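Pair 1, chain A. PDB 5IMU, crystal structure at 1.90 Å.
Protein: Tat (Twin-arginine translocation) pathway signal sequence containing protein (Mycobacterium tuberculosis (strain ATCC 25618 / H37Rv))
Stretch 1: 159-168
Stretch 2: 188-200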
# COMPACT_ATOMS: atom_id res chain seq x y z
N GLU A 159 -10.76 10.39 -19.34
CA GLU A 159 -9.39 10.43 -18.86
C GLU A 159 -9.26 9.75 -17.50
O GLU A 159 -8.26 9.06 -17.24
CB GLU A 159 -8.92 11.89 -18.80
CG GLU A 159 -8.79 12.50 -20.19
CD GLU A 159 -8.61 14.01 -20.19
OE1 GLU A 159 -8.87 14.64 -19.14
OE2 GLU A 159 -8.21 14.56 -21.24
N ALA A 160 -10.27 9.90 -16.63
CA ALA A 160 -10.29 9.14 -15.39
C ALA A 160 -10.44 7.65 -15.67
O ALA A 160 -9.82 6.81 -15.00
CB ALA A 160 -11.41 9.64 -14.48
N GLU A 161 -11.26 7.29 -16.66
CA GLU A 161 -11.46 5.89 -17.01
C GLU A 161 -10.16 5.27 -17.52
O GLU A 161 -9.80 4.15 -17.14
CB GLU A 161 -12.57 5.76 -18.04
CG GLU A 161 -13.96 6.08 -17.51
CD GLU A 161 -14.99 6.21 -18.61
OE1 GLU A 161 -14.61 6.54 -19.75
OE2 GLU A 161 -16.19 6.00 -18.33
N LEU A 162 -9.45 5.98 -18.40
CA LEU A 162 -8.19 5.47 -18.92
C LEU A 162 -7.15 5.35 -17.82
O LEU A 162 -6.41 4.36 -17.76
CB LEU A 162 -7.69 6.37 -20.06
CG LEU A 162 -6.34 6.01 -20.68
CD1 LEU A 162 -6.32 4.57 -21.16
CD2 LEU A 162 -6.02 6.96 -21.82
N LEU A 163 -7.07 6.36 -16.95
CA LEU A 163 -6.12 6.30 -15.84
C LEU A 163 -6.37 5.06 -14.98
O LEU A 163 -5.43 4.33 -14.63
CB LEU A 163 -6.22 7.57 -14.99
CG LEU A 163 -5.42 7.58 -13.69
CD1 LEU A 163 -3.92 7.46 -13.96
CD2 LEU A 163 -5.73 8.83 -12.88
N HIS A 164 -7.63 4.81 -14.62
CA HIS A 164 -7.92 3.64 -13.80
C HIS A 164 -7.63 2.35 -14.55
O HIS A 164 -7.17 1.37 -13.96
CB HIS A 164 -9.37 3.66 -13.31
CG HIS A 164 -9.63 2.68 -12.22
ND1 HIS A 164 -9.22 2.89 -10.92
CD2 HIS A 164 -10.22 1.46 -12.23
CE1 HIS A 164 -9.57 1.86 -10.17
NE2 HIS A 164 -10.17 0.97 -10.95
N GLY A 165 -7.90 2.34 -15.86
CA GLY A 165 -7.58 1.16 -16.65
C GLY A 165 -6.09 0.88 -16.66
O GLY A 165 -5.67 -0.28 -16.65
N CYS A 166 -5.27 1.93 -16.68
CA CYS A 166 -3.82 1.73 -16.65
C CYS A 166 -3.34 1.32 -15.26
O CYS A 166 -2.37 0.56 -15.15
CB CYS A 166 -3.11 3.01 -17.11
SG CYS A 166 -3.28 3.34 -18.88
N ILE A 167 -3.99 1.81 -14.21
CA ILE A 167 -3.65 1.36 -12.85
C ILE A 167 -3.94 -0.12 -12.70
O ILE A 167 -3.12 -0.88 -12.18
CB ILE A 167 -4.40 2.20 -11.81
CG1 ILE A 167 -3.85 3.63 -11.76
CG2 ILE A 167 -4.31 1.55 -10.44
CD1 ILE A 167 -4.70 4.58 -10.95
N THR A 168 -5.12 -0.56 -13.15
CA THR A 168 -5.47 -1.97 -13.07
C THR A 168 -4.50 -2.83 -13.86
O THR A 168 -4.15 -3.94 -13.44
CB THR A 168 -6.90 -2.18 -13.58
OG1 THR A 168 -7.81 -1.39 -12.80
CG2 THR A 168 -7.30 -3.64 -13.47
N ASP A 188 5.88 2.93 -11.27
CA ASP A 188 4.84 3.42 -12.16
C ASP A 188 3.46 3.29 -11.52
O ASP A 188 2.64 4.21 -11.58
CB ASP A 188 4.89 2.67 -13.49
CG ASP A 188 6.08 3.05 -14.34
OD1 ASP A 188 6.96 3.79 -13.84
OD2 ASP A 188 6.15 2.62 -15.51
N TRP A 189 3.19 2.13 -10.91
CA TRP A 189 1.95 1.91 -10.17
C TRP A 189 1.74 3.00 -9.12
O TRP A 189 0.64 3.54 -8.98
CB TRP A 189 2.00 0.52 -9.53
CG TRP A 189 0.71 0.00 -8.96
CD1 TRP A 189 -0.50 0.63 -8.91
CD2 TRP A 189 0.52 -1.28 -8.34
NE1 TRP A 189 -1.43 -0.18 -8.30
CE2 TRP A 189 -0.83 -1.36 -7.95
CE3 TRP A 189 1.36 -2.37 -8.09
CZ2 TRP A 189 -1.36 -2.48 -7.31
CZ3 TRP A 189 0.84 -3.48 -7.47
CH2 TRP A 189 -0.51 -3.53 -7.08
N MET A 190 2.81 3.35 -8.39
CA MET A 190 2.70 4.36 -7.34
C MET A 190 2.39 5.74 -7.92
O MET A 190 1.55 6.46 -7.38
CB MET A 190 3.99 4.40 -6.53
CG MET A 190 4.25 3.16 -5.68
SD MET A 190 5.93 3.12 -5.03
CE MET A 190 5.83 1.71 -3.92
N LEU A 191 3.08 6.13 -9.00
CA LEU A 191 2.84 7.44 -9.59
C LEU A 191 1.43 7.55 -10.15
O LEU A 191 0.77 8.58 -9.98
CB LEU A 191 3.86 7.72 -10.69
CG LEU A 191 5.15 8.45 -10.31
CD1 LEU A 191 5.98 8.75 -11.56
CD2 LEU A 191 4.86 9.73 -9.54
N LEU A 192 0.95 6.51 -10.82
CA LEU A 192 -0.42 6.53 -11.32
C LEU A 192 -1.43 6.59 -10.17
O LEU A 192 -2.45 7.28 -10.27
CB LEU A 192 -0.68 5.30 -12.19
CG LEU A 192 0.19 5.14 -13.44
CD1 LEU A 192 -0.03 3.78 -14.08
CD2 LEU A 192 -0.07 6.26 -14.44
N ALA A 193 -1.14 5.89 -9.07
CA ALA A 193 -2.03 5.92 -7.92
C ALA A 193 -2.09 7.31 -7.31
O ALA A 193 -3.15 7.75 -6.83
CB ALA A 193 -1.57 4.90 -6.87
N ALA A 194 -0.97 8.03 -7.31
CA ALA A 194 -0.96 9.39 -6.79
C ALA A 194 -1.82 10.31 -7.64
O ALA A 194 -2.55 11.16 -7.11
CB ALA A 194 0.47 9.92 -6.71
N ILE A 195 -1.77 10.15 -8.97
CA ILE A 195 -2.57 10.98 -9.85
C ILE A 195 -4.06 10.73 -9.62
O ILE A 195 -4.86 11.67 -9.57
CB ILE A 195 -2.18 10.73 -11.32
CG1 ILE A 195 -0.73 11.17 -11.57
CG2 ILE A 195 -3.12 11.48 -12.26
CD1 ILE A 195 -0.21 10.79 -12.93
N GLU A 196 -4.45 9.46 -9.47
CA GLU A 196 -5.87 9.16 -9.27
C GLU A 196 -6.38 9.72 -7.95
O GLU A 196 -7.47 10.30 -7.90
CB GLU A 196 -6.13 7.66 -9.34
CG GLU A 196 -7.59 7.31 -9.06
CD GLU A 196 -7.93 5.85 -9.32
OE1 GLU A 196 -8.12 5.48 -10.50
OE2 GLU A 196 -8.02 5.07 -8.35
N ALA A 197 -5.62 9.55 -6.87
CA ALA A 197 -6.02 10.13 -5.60
C ALA A 197 -6.13 11.65 -5.70
O ALA A 197 -6.99 12.26 -5.06
CB ALA A 197 -5.02 9.74 -4.51
N LEU A 198 -5.27 12.27 -6.51
CA LEU A 198 -5.30 13.72 -6.67
C LEU A 198 -6.60 14.17 -7.34
O LEU A 198 -7.28 15.07 -6.84
CB LEU A 198 -4.08 14.16 -7.49
CG LEU A 198 -3.48 15.55 -7.24
CD1 LEU A 198 -3.34 15.83 -5.75
CD2 LEU A 198 -2.13 15.65 -7.93
N ILE A 199 -6.97 13.53 -8.45
CA ILE A 199 -8.20 13.95 -9.13
C ILE A 199 -9.43 13.59 -8.31
O ILE A 199 -10.50 14.16 -8.54
CB ILE A 199 -8.29 13.36 -10.55
CG1 ILE A 199 -8.45 11.84 -10.53
CG2 ILE A 199 -7.08 13.77 -11.39
CD1 ILE A 199 -8.74 11.25 -11.90
N ASP A 200 -9.32 12.66 -7.36
CA ASP A 200 -10.40 12.34 -6.44
C ASP A 200 -10.42 13.23 -5.20
O ASP A 200 -11.22 12.97 -4.30
CB ASP A 200 -10.31 10.87 -6.00
CG ASP A 200 -10.75 9.91 -7.08
OD1 ASP A 200 -11.41 10.34 -8.04
OD2 ASP A 200 -10.44 8.70 -6.95
O HOH W 1 -9.24 7.58 -12.33

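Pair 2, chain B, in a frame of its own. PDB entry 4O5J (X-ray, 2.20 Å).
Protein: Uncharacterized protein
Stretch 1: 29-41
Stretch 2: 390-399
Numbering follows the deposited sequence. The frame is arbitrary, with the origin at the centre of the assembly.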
# COMPACT_ATOMS: atom_id res chain seq x y z
N ASN B 29 23.74 -35.06 30.20
CA ASN B 29 24.37 -34.33 29.12
C ASN B 29 24.47 -35.19 27.83
O ASN B 29 24.98 -34.72 26.78
CB ASN B 29 25.73 -33.81 29.58
N LEU B 30 23.99 -36.44 27.90
CA LEU B 30 23.96 -37.31 26.73
C LEU B 30 22.91 -36.81 25.75
O LEU B 30 23.24 -36.51 24.60
CB LEU B 30 23.67 -38.76 27.12
CG LEU B 30 23.63 -39.85 26.01
CD1 LEU B 30 24.88 -39.72 25.11
CD2 LEU B 30 23.39 -41.32 26.49
N ASN B 31 21.66 -36.73 26.19
CA ASN B 31 20.58 -36.24 25.33
C ASN B 31 20.92 -34.92 24.69
O ASN B 31 20.56 -34.69 23.53
CB ASN B 31 19.23 -36.14 26.04
CG ASN B 31 18.54 -37.48 26.10
OD1 ASN B 31 18.80 -38.37 25.24
ND2 ASN B 31 17.67 -37.67 27.12
N GLU B 32 21.63 -34.08 25.44
CA GLU B 32 22.01 -32.76 24.92
C GLU B 32 22.99 -32.92 23.75
O GLU B 32 22.94 -32.18 22.78
CB GLU B 32 22.60 -31.86 26.01
CG GLU B 32 24.13 -31.98 26.14
CD GLU B 32 24.76 -31.21 27.30
OE1 GLU B 32 24.05 -30.40 27.94
OE2 GLU B 32 25.98 -31.40 27.55
N LYS B 33 23.89 -33.88 23.86
CA LYS B 33 24.85 -34.11 22.80
C LYS B 33 24.18 -34.59 21.53
O LYS B 33 24.58 -34.19 20.42
CB LYS B 33 25.93 -35.06 23.25
CG LYS B 33 26.86 -34.39 24.22
CD LYS B 33 28.09 -35.21 24.43
CE LYS B 33 29.04 -34.37 25.26
NZ LYS B 33 30.35 -35.01 25.11
N TYR B 34 23.15 -35.42 21.69
CA TYR B 34 22.35 -35.89 20.56
C TYR B 34 21.58 -34.73 19.90
O TYR B 34 21.52 -34.65 18.66
CB TYR B 34 21.42 -37.00 20.97
CG TYR B 34 22.05 -38.35 20.98
CD1 TYR B 34 22.12 -39.10 19.81
CD2 TYR B 34 22.60 -38.88 22.13
CE1 TYR B 34 22.73 -40.37 19.79
CE2 TYR B 34 23.22 -40.15 22.11
CZ TYR B 34 23.27 -40.89 20.95
OH TYR B 34 23.86 -42.13 20.95
N GLU B 35 21.02 -33.84 20.72
CA GLU B 35 20.33 -32.65 20.19
C GLU B 35 21.28 -31.77 19.41
O GLU B 35 20.92 -31.25 18.35
CB GLU B 35 19.71 -31.83 21.26
CG GLU B 35 18.42 -32.42 21.76
CD GLU B 35 17.89 -31.77 23.04
OE1 GLU B 35 16.68 -31.93 23.33
OE2 GLU B 35 18.68 -31.11 23.77
N GLN B 36 22.48 -31.62 19.95
CA GLN B 36 23.49 -30.82 19.34
C GLN B 36 23.93 -31.44 17.99
O GLN B 36 23.97 -30.76 16.98
CB GLN B 36 24.63 -30.72 20.30
CG GLN B 36 25.51 -29.54 20.04
CD GLN B 36 26.50 -29.39 21.17
OE1 GLN B 36 26.86 -30.36 21.84
NE2 GLN B 36 26.93 -28.17 21.39
N LEU B 37 24.21 -32.73 17.98
CA LEU B 37 24.57 -33.46 16.76
C LEU B 37 23.45 -33.25 15.72
O LEU B 37 23.71 -32.98 14.55
CB LEU B 37 24.75 -34.96 17.06
CG LEU B 37 25.06 -35.86 15.86
CD1 LEU B 37 26.29 -35.37 15.12
CD2 LEU B 37 25.26 -37.33 16.34
N SER B 38 22.22 -33.40 16.17
CA SER B 38 21.05 -33.20 15.33
C SER B 38 21.03 -31.81 14.66
O SER B 38 20.73 -31.70 13.47
CB SER B 38 19.81 -33.38 16.16
OG SER B 38 18.71 -33.02 15.38
N GLN B 39 21.33 -30.77 15.43
CA GLN B 39 21.37 -29.40 14.91
C GLN B 39 22.48 -29.21 13.92
O GLN B 39 22.28 -28.59 12.87
CB GLN B 39 21.51 -28.40 16.04
CG GLN B 39 20.24 -28.36 16.89
CD GLN B 39 20.43 -27.50 18.13
OE1 GLN B 39 21.46 -26.88 18.30
NE2 GLN B 39 19.44 -27.46 19.00
N TYR B 40 23.64 -29.74 14.23
CA TYR B 40 24.77 -29.66 13.32
C TYR B 40 24.47 -30.28 11.96
O TYR B 40 24.81 -29.74 10.91
CB TYR B 40 25.98 -30.34 13.91
CG TYR B 40 26.75 -29.52 14.91
CD1 TYR B 40 27.44 -30.14 15.97
CD2 TYR B 40 26.83 -28.14 14.78
CE1 TYR B 40 28.17 -29.41 16.88
CE2 TYR B 40 27.56 -27.39 15.70
CZ TYR B 40 28.22 -28.06 16.74
OH TYR B 40 28.95 -27.41 17.66
N LEU B 41 23.82 -31.43 11.97
CA LEU B 41 23.55 -32.16 10.75
C LEU B 41 22.46 -31.47 9.93
O LEU B 41 22.49 -31.54 8.69
CB LEU B 41 23.14 -33.63 11.06
CG LEU B 41 24.40 -34.39 11.49
CD1 LEU B 41 24.12 -35.81 11.75
CD2 LEU B 41 25.50 -34.33 10.41
N THR B 390 32.98 -34.91 14.67
CA THR B 390 33.60 -34.91 15.98
C THR B 390 32.63 -35.35 17.09
O THR B 390 32.95 -36.22 17.91
CB THR B 390 34.11 -33.51 16.30
OG1 THR B 390 35.20 -33.25 15.41
CG2 THR B 390 34.60 -33.40 17.74
N LEU B 391 31.46 -34.73 17.10
CA LEU B 391 30.45 -34.95 18.11
C LEU B 391 29.97 -36.41 18.06
O LEU B 391 29.82 -37.10 19.10
CB LEU B 391 29.29 -33.98 17.87
CG LEU B 391 28.30 -33.91 19.01
CD1 LEU B 391 28.98 -33.94 20.36
CD2 LEU B 391 27.48 -32.66 18.87
N SER B 392 29.76 -36.89 16.82
CA SER B 392 29.31 -38.25 16.61
C SER B 392 30.34 -39.23 17.21
O SER B 392 29.97 -40.26 17.82
CB SER B 392 29.11 -38.52 15.13
OG SER B 392 28.61 -39.84 14.91
N GLU B 393 31.61 -38.90 17.03
CA GLU B 393 32.67 -39.75 17.55
C GLU B 393 32.74 -39.73 19.08
O GLU B 393 32.95 -40.82 19.70
CB GLU B 393 33.99 -39.36 16.94
CG GLU B 393 35.15 -40.06 17.60
CD GLU B 393 36.42 -39.86 16.80
OE1 GLU B 393 36.33 -39.79 15.56
OE2 GLU B 393 37.50 -39.80 17.41
N GLU B 394 32.57 -38.53 19.68
CA GLU B 394 32.52 -38.40 21.14
C GLU B 394 31.38 -39.24 21.73
O GLU B 394 31.59 -39.98 22.70
CB GLU B 394 32.25 -36.98 21.56
CG GLU B 394 33.35 -36.08 21.16
CD GLU B 394 32.96 -34.64 21.41
OE1 GLU B 394 33.40 -33.76 20.61
OE2 GLU B 394 32.22 -34.40 22.41
N ILE B 395 30.20 -39.12 21.12
CA ILE B 395 29.02 -39.87 21.55
C ILE B 395 29.25 -41.38 21.46
O ILE B 395 28.87 -42.13 22.34
CB ILE B 395 27.84 -39.51 20.66
CG1 ILE B 395 27.48 -38.05 20.90
CG2 ILE B 395 26.63 -40.42 21.00
CD1 ILE B 395 26.22 -37.68 20.15
N SER B 396 29.93 -41.80 20.40
CA SER B 396 30.18 -43.20 20.11
C SER B 396 30.98 -43.82 21.21
O SER B 396 30.78 -45.02 21.51
CB SER B 396 30.94 -43.34 18.81
OG SER B 396 30.93 -44.67 18.41
N LYS B 397 31.87 -43.02 21.83
CA LYS B 397 32.73 -43.50 22.93
C LYS B 397 32.13 -43.31 24.34
O LYS B 397 32.76 -43.67 25.31
CB LYS B 397 34.10 -42.83 22.90
CG LYS B 397 34.87 -43.03 21.62
CD LYS B 397 36.10 -42.20 21.60
CE LYS B 397 36.65 -42.22 20.19
NZ LYS B 397 37.92 -41.48 20.14
N LEU B 398 30.94 -42.74 24.46
CA LEU B 398 30.36 -42.49 25.79
C LEU B 398 29.78 -43.73 26.42
O LEU B 398 29.12 -44.51 25.73
CB LEU B 398 29.27 -41.45 25.68
CG LEU B 398 29.88 -40.08 25.68
CD1 LEU B 398 28.72 -39.11 25.53
CD2 LEU B 398 30.65 -39.91 26.99
N PRO B 399 30.02 -43.92 27.75
CA PRO B 399 29.56 -45.06 28.56
C PRO B 399 28.05 -45.30 28.48
O PRO B 399 27.28 -44.39 28.17
CB PRO B 399 29.89 -44.63 30.00
CG PRO B 399 30.98 -43.61 29.86
CD PRO B 399 30.71 -42.91 28.58

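Both pairs are two helices packed nearly antiparallel. The axes approach to 9.7 Å in each, with an angle of 150° in pair 1 and 155° in pair 2. The central 14 residues superpose with an RMSD of 0.3 Å. The buried surface is also similar, 471 Å² in pair 1 and 508 Å² in pair 2.

The closely spaced CA atoms match as well. Leu A163 CA lies 7.2 Å from Glu A196 CA. Their counterparts, Lys B33 CA and Ile B395 CA, are also 7.2 Å apart. The side chains at these positions differ in kind.

In pair 1 Leu A163 fits as a knob among Leu A192, Ile A195, Glu A196 and Ile A199. Leu A163 CD2 is 3.8 Å from Ile A195 CG2 and 4.0 Å from Ile A199 CD1. Ile A167 is a second knob, with Ile A167 CG1 3.6 Å from Leu A192 CB.

In pair 2 Leu B391, which matches Leu A192, is a knob among Lys B33, Gln B36, Leu B37 and Tyr B40. Leu B391 CD2 is 4.0 Å from Leu B37 CB and 3.8 Å from Tyr B40 CD1, at the edge of the tyrosine ring. Leu B37 matches Ile A167, and Leu B37 CD2 also meets Ile B395 CD1 at 3.9 Å.

The match of His A164 with Tyr B34, and of Glu A196 with Ile B395, gives the clearest contrast. In pair 1 this contact is polar. His A164 ND1 donates a hydrogen bond to Glu A196 OE1 at 2.8 Å. Water 1 donates to Glu A196 OE1 at 3.0 Å and to Ala A160 O at 2.8 Å, so it bridges the helices. In pair 2 the contact is apolar. Ile B395 CD1 lies over one face of the Tyr B34 ring, 4.1 Å from its centroid, in a CH-pi contact.

Charge appears at another place in pair 2. Lys B33 NZ forms a salt bridge with Glu B394 OE2 at 3.3 Å; the hydrogen bond within it is weak. The matched residues in pair 1 are Leu A163 and Ile A195, which pack through carbon atoms.

One apolar contact is kept with different side chains. Ala A160 CB is 4.0 Å from Ile A199 CD1. At the matched positions, Leu B30 CD1 is 3.9 Å from Leu B398 CD1. Ile A199 is still helical, whereas Leu B398 lies beyond the helix, yet their CA atoms superpose within 0.3 Å.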